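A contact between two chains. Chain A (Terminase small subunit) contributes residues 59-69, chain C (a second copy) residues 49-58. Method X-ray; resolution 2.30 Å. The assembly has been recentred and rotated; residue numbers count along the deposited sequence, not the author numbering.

Chain A 59-69: LEDIRAEVGQA
Chain C, residues 49-58: ARELLSALPS

Chain A 59-69 is helical throughout, phi/psi near -62/-41. Chain C is helical from 49 on, entering from earlier in the chain; S54(C) (-86/2) lies in the loop, followed by extended residues, A55(C) to P57(C), with psi of 131 to 170°. The two helix axes cross at 101°, 8.2 Å apart at closest approach, and 512 Å² is buried in total.

Small residues permit this approach. The CA atoms of A64(A) and S54(C) lie 4.1 Å apart, those of G67(A) and L53(C) 5.0 Å. An ideal CB on G67(A) would stand 2.8 Å from L53(C) CB, a clash, so the glycine leaves room for the leucine. L53(C) (m, t) points toward chain A, its CD1 4.0 Å from Q68(A) CG and its CD2 4.1 Å from G67(A) O. The methyl A64(A) CB packs 4.0 Å from S54(C) CB and 3.8 Å from R50(C) O.

One direct hydrogen bond spans the contact: R63(A) NE donates to S54(C) O (3.1 Å, 152°). R63(A) points toward chain C, and chi angles of -78, -167, -70 and -81° set its guanidinium with that oxygen at the edge and L56(C) CD1 over one face, 3.7 Å from NH1. Water 1 supports the same acceptor, taking a hydrogen bond from R63(A) NH2 and donating to S54(C) O, both 3.1 Å. S54(C), chi1 76° (p), turns its OG back to E51(C) O (2.7 Å), satisfying the buried hydroxyl within its own chain.

Q68(A) (m, t, chi3 76°) makes a weak bond from NE2 to A64(A) O (3.2 Å). Its NE2 and R50(C) NE, 3.4 Å apart, are both donors; water 2 reconciles them, accepting from Q68(A) NE2 (2.6 Å) and weakly from R50(C) NE (3.1 Å) while donating to E65(A) OE2 (2.7 Å).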

ATOM      1  N   LEU A  59     -17.151 -29.737  -8.002  1.00 42.53           N
ATOM      2  CA  LEU A  59     -15.784 -29.344  -8.342  1.00 43.64           C
ATOM      3  C   LEU A  59     -15.574 -29.327  -9.862  1.00 45.15           C
ATOM      4  O   LEU A  59     -14.802 -28.520 -10.371  1.00 46.02           O
ATOM      5  CB  LEU A  59     -14.777 -30.280  -7.679  1.00 44.06           C
ATOM      6  CG  LEU A  59     -13.299 -29.919  -7.829  1.00 46.63           C
ATOM      7  CD1 LEU A  59     -12.991 -28.551  -7.232  1.00 46.46           C
ATOM      8  CD2 LEU A  59     -12.440 -30.991  -7.177  1.00 47.04           C
ATOM      9  N   GLU A  60     -16.277 -30.212 -10.570  1.00 45.99           N
ATOM     10  CA  GLU A  60     -16.306 -30.230 -12.033  1.00 47.29           C
ATOM     11  C   GLU A  60     -16.807 -28.881 -12.557  1.00 45.83           C
ATOM     12  O   GLU A  60     -16.158 -28.286 -13.415  1.00 45.35           O
ATOM     13  CB  GLU A  60     -17.180 -31.387 -12.541  1.00 51.04           C
ATOM     14  CG  GLU A  60     -17.051 -31.715 -14.030  1.00 57.93           C
ATOM     15  CD  GLU A  60     -17.994 -32.838 -14.477  1.00 62.27           C
ATOM     16  OE1 GLU A  60     -18.361 -33.703 -13.648  1.00 66.18           O
ATOM     17  OE2 GLU A  60     -18.379 -32.858 -15.667  1.00 66.46           O
ATOM     18  N   ASP A  61     -17.916 -28.379 -12.005  1.00 44.55           N
ATOM     19  CA  ASP A  61     -18.415 -27.036 -12.355  1.00 44.84           C
ATOM     20  C   ASP A  61     -17.417 -25.939 -11.994  1.00 42.10           C
ATOM     21  O   ASP A  61     -17.293 -24.959 -12.718  1.00 43.26           O
ATOM     22  CB  ASP A  61     -19.782 -26.729 -11.715  1.00 47.05           C
ATOM     23  CG  ASP A  61     -20.915 -27.616 -12.257  1.00 51.45           C
ATOM     24  OD1 ASP A  61     -20.742 -28.273 -13.311  1.00 54.07           O
ATOM     25  OD2 ASP A  61     -21.993 -27.667 -11.615  1.00 53.36           O
ATOM     26  N   ILE A  62     -16.707 -26.097 -10.885  1.00 39.57           N
ATOM     27  CA  ILE A  62     -15.687 -25.126 -10.513  1.00 38.91           C
ATOM     28  C   ILE A  62     -14.569 -25.099 -11.559  1.00 38.01           C
ATOM     29  O   ILE A  62     -14.138 -24.022 -11.953  1.00 38.34           O
ATOM     30  CB  ILE A  62     -15.128 -25.358  -9.099  1.00 37.10           C
ATOM     31  CG1 ILE A  62     -16.240 -25.136  -8.068  1.00 36.18           C
ATOM     32  CG2 ILE A  62     -13.948 -24.415  -8.825  1.00 37.18           C
ATOM     33  CD1 ILE A  62     -15.856 -25.511  -6.656  1.00 35.09           C
ATOM     34  N   ARG A  63     -14.126 -26.266 -12.019  1.00 37.59           N
ATOM     35  CA  ARG A  63     -13.103 -26.331 -13.077  1.00 39.63           C
ATOM     36  C   ARG A  63     -13.564 -25.643 -14.365  1.00 40.24           C
ATOM     37  O   ARG A  63     -12.759 -25.036 -15.057  1.00 39.11           O
ATOM     38  CB  ARG A  63     -12.685 -27.776 -13.373  1.00 41.95           C
ATOM     39  CG  ARG A  63     -11.717 -28.362 -12.359  1.00 43.15           C
ATOM     40  CD  ARG A  63     -11.091 -29.656 -12.863  1.00 45.60           C
ATOM     41  NE  ARG A  63     -12.046 -30.767 -12.934  1.00 46.74           N
ATOM     42  CZ  ARG A  63     -12.430 -31.531 -11.906  1.00 45.57           C
ATOM     43  NH1 ARG A  63     -11.966 -31.325 -10.674  1.00 46.49           N
ATOM     44  NH2 ARG A  63     -13.294 -32.518 -12.112  1.00 45.87           N
ATOM     45  N   ALA A  64     -14.858 -25.720 -14.665  1.00 40.70           N
ATOM     46  CA  ALA A  64     -15.417 -25.004 -15.804  1.00 40.91           C
ATOM     47  C   ALA A  64     -15.318 -23.485 -15.610  1.00 41.85           C
ATOM     48  O   ALA A  64     -15.010 -22.761 -16.575  1.00 40.82           O
ATOM     49  CB  ALA A  64     -16.851 -25.430 -16.060  1.00 41.65           C
ATOM     50  N   GLU A  65     -15.556 -23.002 -14.382  1.00 39.48           N
ATOM     51  CA  GLU A  65     -15.383 -21.568 -14.084  1.00 39.17           C
ATOM     52  C   GLU A  65     -13.921 -21.151 -14.216  1.00 40.25           C
ATOM     53  O   GLU A  65     -13.631 -20.055 -14.694  1.00 44.17           O
ATOM     54  CB  GLU A  65     -15.881 -21.182 -12.694  1.00 38.69           C
ATOM     55  CG  GLU A  65     -17.358 -21.416 -12.444  1.00 40.26           C
ATOM     56  CD  GLU A  65     -18.272 -20.494 -13.229  1.00 40.89           C
ATOM     57  OE1 GLU A  65     -17.891 -19.354 -13.571  1.00 39.48           O
ATOM     58  OE2 GLU A  65     -19.417 -20.912 -13.475  1.00 44.65           O
ATOM     59  N   VAL A  66     -13.001 -22.016 -13.803  1.00 40.54           N
ATOM     60  CA  VAL A  66     -11.572 -21.720 -13.935  1.00 41.31           C
ATOM     61  C   VAL A  66     -11.229 -21.595 -15.426  1.00 41.49           C
ATOM     62  O   VAL A  66     -10.606 -20.628 -15.841  1.00 41.33           O
ATOM     63  CB  VAL A  66     -10.686 -22.786 -13.238  1.00 41.74           C
ATOM     64  CG1 VAL A  66      -9.203 -22.547 -13.505  1.00 42.67           C
ATOM     65  CG2 VAL A  66     -10.927 -22.788 -11.736  1.00 42.64           C
ATOM     66  N   GLY A  67     -11.673 -22.556 -16.228  1.00 42.05           N
ATOM     67  CA  GLY A  67     -11.414 -22.539 -17.665  1.00 41.92           C
ATOM     68  C   GLY A  67     -11.918 -21.295 -18.372  1.00 41.83           C
ATOM     69  O   GLY A  67     -11.193 -20.692 -19.159  1.00 43.35           O
ATOM     70  N   GLN A  68     -13.158 -20.911 -18.081  1.00 42.08           N
ATOM     71  CA  GLN A  68     -13.759 -19.694 -18.641  1.00 40.81           C
ATOM     72  C   GLN A  68     -13.053 -18.411 -18.187  1.00 41.18           C
ATOM     73  O   GLN A  68     -12.873 -17.475 -18.981  1.00 38.96           O
ATOM     74  CB  GLN A  68     -15.236 -19.619 -18.278  1.00 42.09           C
ATOM     75  CG  GLN A  68     -16.096 -20.652 -18.978  1.00 45.27           C
ATOM     76  CD  GLN A  68     -17.524 -20.646 -18.468  1.00 49.83           C
ATOM     77  OE1 GLN A  68     -18.311 -19.765 -18.802  1.00 49.92           O
ATOM     78  NE2 GLN A  68     -17.862 -21.634 -17.641  1.00 55.05           N
ATOM     79  N   ALA A  69     -12.669 -18.376 -16.910  1.00 39.14           N
ATOM     80  CA  ALA A  69     -11.906 -17.267 -16.343  1.00 37.62           C
ATOM     81  C   ALA A  69     -10.542 -17.124 -16.999  1.00 38.92           C
ATOM     82  O   ALA A  69     -10.126 -16.012 -17.328  1.00 38.98           O
ATOM     83  CB  ALA A  69     -11.728 -17.458 -14.845  1.00 36.96           C
TER
ATOM     84  N   ALA C  49     -18.643 -26.057 -24.713  1.00 60.26           N
ATOM     85  CA  ALA C  49     -17.393 -25.399 -24.348  1.00 58.51           C
ATOM     86  C   ALA C  49     -17.124 -25.482 -22.838  1.00 56.47           C
ATOM     87  O   ALA C  49     -15.973 -25.609 -22.436  1.00 55.69           O
ATOM     88  CB  ALA C  49     -17.403 -23.950 -24.812  1.00 59.68           C
ATOM     89  N   ARG C  50     -18.175 -25.418 -22.016  1.00 56.99           N
ATOM     90  CA  ARG C  50     -18.034 -25.623 -20.561  1.00 60.12           C
ATOM     91  C   ARG C  50     -17.612 -27.040 -20.209  1.00 59.57           C
ATOM     92  O   ARG C  50     -16.742 -27.229 -19.364  1.00 60.25           O
ATOM     93  CB  ARG C  50     -19.320 -25.286 -19.810  1.00 62.63           C
ATOM     94  CG  ARG C  50     -19.600 -23.800 -19.750  1.00 66.91           C
ATOM     95  CD  ARG C  50     -20.667 -23.475 -18.725  1.00 70.88           C
ATOM     96  NE  ARG C  50     -21.019 -22.054 -18.802  1.00 77.78           N
ATOM     97  CZ  ARG C  50     -21.931 -21.514 -19.618  1.00 77.46           C
ATOM     98  NH1 ARG C  50     -22.649 -22.256 -20.463  1.00 79.43           N
ATOM     99  NH2 ARG C  50     -22.135 -20.200 -19.581  1.00 76.56           N
ATOM    100  N   GLU C  51     -18.228 -28.027 -20.851  1.00 61.63           N
ATOM    101  CA  GLU C  51     -17.846 -29.424 -20.666  1.00 65.12           C
ATOM    102  C   GLU C  51     -16.355 -29.617 -20.957  1.00 63.57           C
ATOM    103  O   GLU C  51     -15.635 -30.174 -20.120  1.00 64.04           O
ATOM    104  CB  GLU C  51     -18.707 -30.348 -21.550  1.00 71.34           C
ATOM    105  CG  GLU C  51     -18.450 -31.858 -21.408  1.00 76.69           C
ATOM    106  CD  GLU C  51     -18.708 -32.412 -20.007  1.00 80.16           C
ATOM    107  OE1 GLU C  51     -18.070 -33.433 -19.653  1.00 77.15           O
ATOM    108  OE2 GLU C  51     -19.546 -31.842 -19.264  1.00 81.37           O
ATOM    109  N   LEU C  52     -15.900 -29.133 -22.117  1.00 59.74           N
ATOM    110  CA  LEU C  52     -14.478 -29.226 -22.506  1.00 59.90           C
ATOM    111  C   LEU C  52     -13.548 -28.537 -21.518  1.00 55.71           C
ATOM    112  O   LEU C  52     -12.495 -29.071 -21.184  1.00 54.34           O
ATOM    113  CB  LEU C  52     -14.230 -28.636 -23.902  1.00 65.38           C
ATOM    114  CG  LEU C  52     -14.134 -29.635 -25.054  1.00 73.12           C
ATOM    115  CD1 LEU C  52     -15.460 -30.360 -25.310  1.00 75.45           C
ATOM    116  CD2 LEU C  52     -13.665 -28.894 -26.298  1.00 73.65           C
ATOM    117  N   LEU C  53     -13.948 -27.344 -21.075  1.00 53.41           N
ATOM    118  CA  LEU C  53     -13.172 -26.547 -20.122  1.00 52.97           C
ATOM    119  C   LEU C  53     -13.193 -27.062 -18.672  1.00 53.16           C
ATOM    120  O   LEU C  53     -12.447 -26.553 -17.829  1.00 56.35           O
ATOM    121  CB  LEU C  53     -13.640 -25.088 -20.154  1.00 52.88           C
ATOM    122  CG  LEU C  53     -13.259 -24.297 -21.409  1.00 53.52           C
ATOM    123  CD1 LEU C  53     -14.055 -23.003 -21.489  1.00 53.60           C
ATOM    124  CD2 LEU C  53     -11.764 -24.013 -21.447  1.00 53.51           C
ATOM    125  N   SER C  54     -14.036 -28.050 -18.378  1.00 51.59           N
ATOM    126  CA  SER C  54     -14.095 -28.648 -17.049  1.00 51.87           C
ATOM    127  C   SER C  54     -13.069 -29.763 -16.868  1.00 50.03           C
ATOM    128  O   SER C  54     -13.034 -30.393 -15.809  1.00 51.28           O
ATOM    129  CB  SER C  54     -15.507 -29.177 -16.762  1.00 51.96           C
ATOM    130  OG  SER C  54     -15.759 -30.389 -17.448  1.00 56.70           O
ATOM    131  N   ALA C  55     -12.245 -30.018 -17.887  1.00 49.86           N
ATOM    132  CA  ALA C  55     -11.217 -31.056 -17.807  1.00 49.37           C
ATOM    133  C   ALA C  55     -10.214 -30.753 -16.718  1.00 49.01           C
ATOM    134  O   ALA C  55      -9.817 -29.605 -16.518  1.00 48.11           O
ATOM    135  CB  ALA C  55     -10.480 -31.198 -19.130  1.00 49.69           C
ATOM    136  N   LEU C  56      -9.807 -31.802 -16.025  1.00 50.36           N
ATOM    137  CA  LEU C  56      -8.717 -31.726 -15.074  1.00 50.44           C
ATOM    138  C   LEU C  56      -7.447 -31.289 -15.813  1.00 48.10           C
ATOM    139  O   LEU C  56      -7.135 -31.854 -16.861  1.00 48.77           O
ATOM    140  CB  LEU C  56      -8.503 -33.099 -14.425  1.00 52.80           C
ATOM    141  CG  LEU C  56      -7.861 -33.146 -13.047  1.00 56.58           C
ATOM    142  CD1 LEU C  56      -8.691 -32.391 -12.014  1.00 56.61           C
ATOM    143  CD2 LEU C  56      -7.691 -34.602 -12.637  1.00 59.83           C
ATOM    144  N   PRO C  57      -6.722 -30.277 -15.287  1.00 48.36           N
ATOM    145  CA  PRO C  57      -5.446 -29.902 -15.907  1.00 46.40           C
ATOM    146  C   PRO C  57      -4.342 -30.949 -15.778  1.00 46.23           C
ATOM    147  O   PRO C  57      -4.473 -31.938 -15.052  1.00 45.88           O
ATOM    148  CB  PRO C  57      -5.035 -28.610 -15.186  1.00 47.33           C
ATOM    149  CG  PRO C  57      -5.932 -28.464 -14.025  1.00 48.54           C
ATOM    150  CD  PRO C  57      -7.109 -29.366 -14.192  1.00 48.38           C
ATOM    151  N   SER C  58      -3.266 -30.701 -16.511  1.00 46.25           N
ATOM    152  CA  SER C  58      -2.125 -31.587 -16.606  1.00 45.44           C
ATOM    153  C   SER C  58      -0.919 -30.816 -16.108  1.00 48.03           C
ATOM    154  O   SER C  58      -0.652 -29.718 -16.597  1.00 51.28           O
ATOM    155  CB  SER C  58      -1.916 -31.995 -18.062  1.00 42.95           C
ATOM    156  OG  SER C  58      -0.542 -32.222 -18.339  1.00 42.06           O
TER
HETATM  157  O   HOH W   1     -13.540 -33.314 -15.056  1.00 50.03           O
HETATM  158  O   HOH W   2     -19.745 -22.029 -15.931  1.00 59.27           O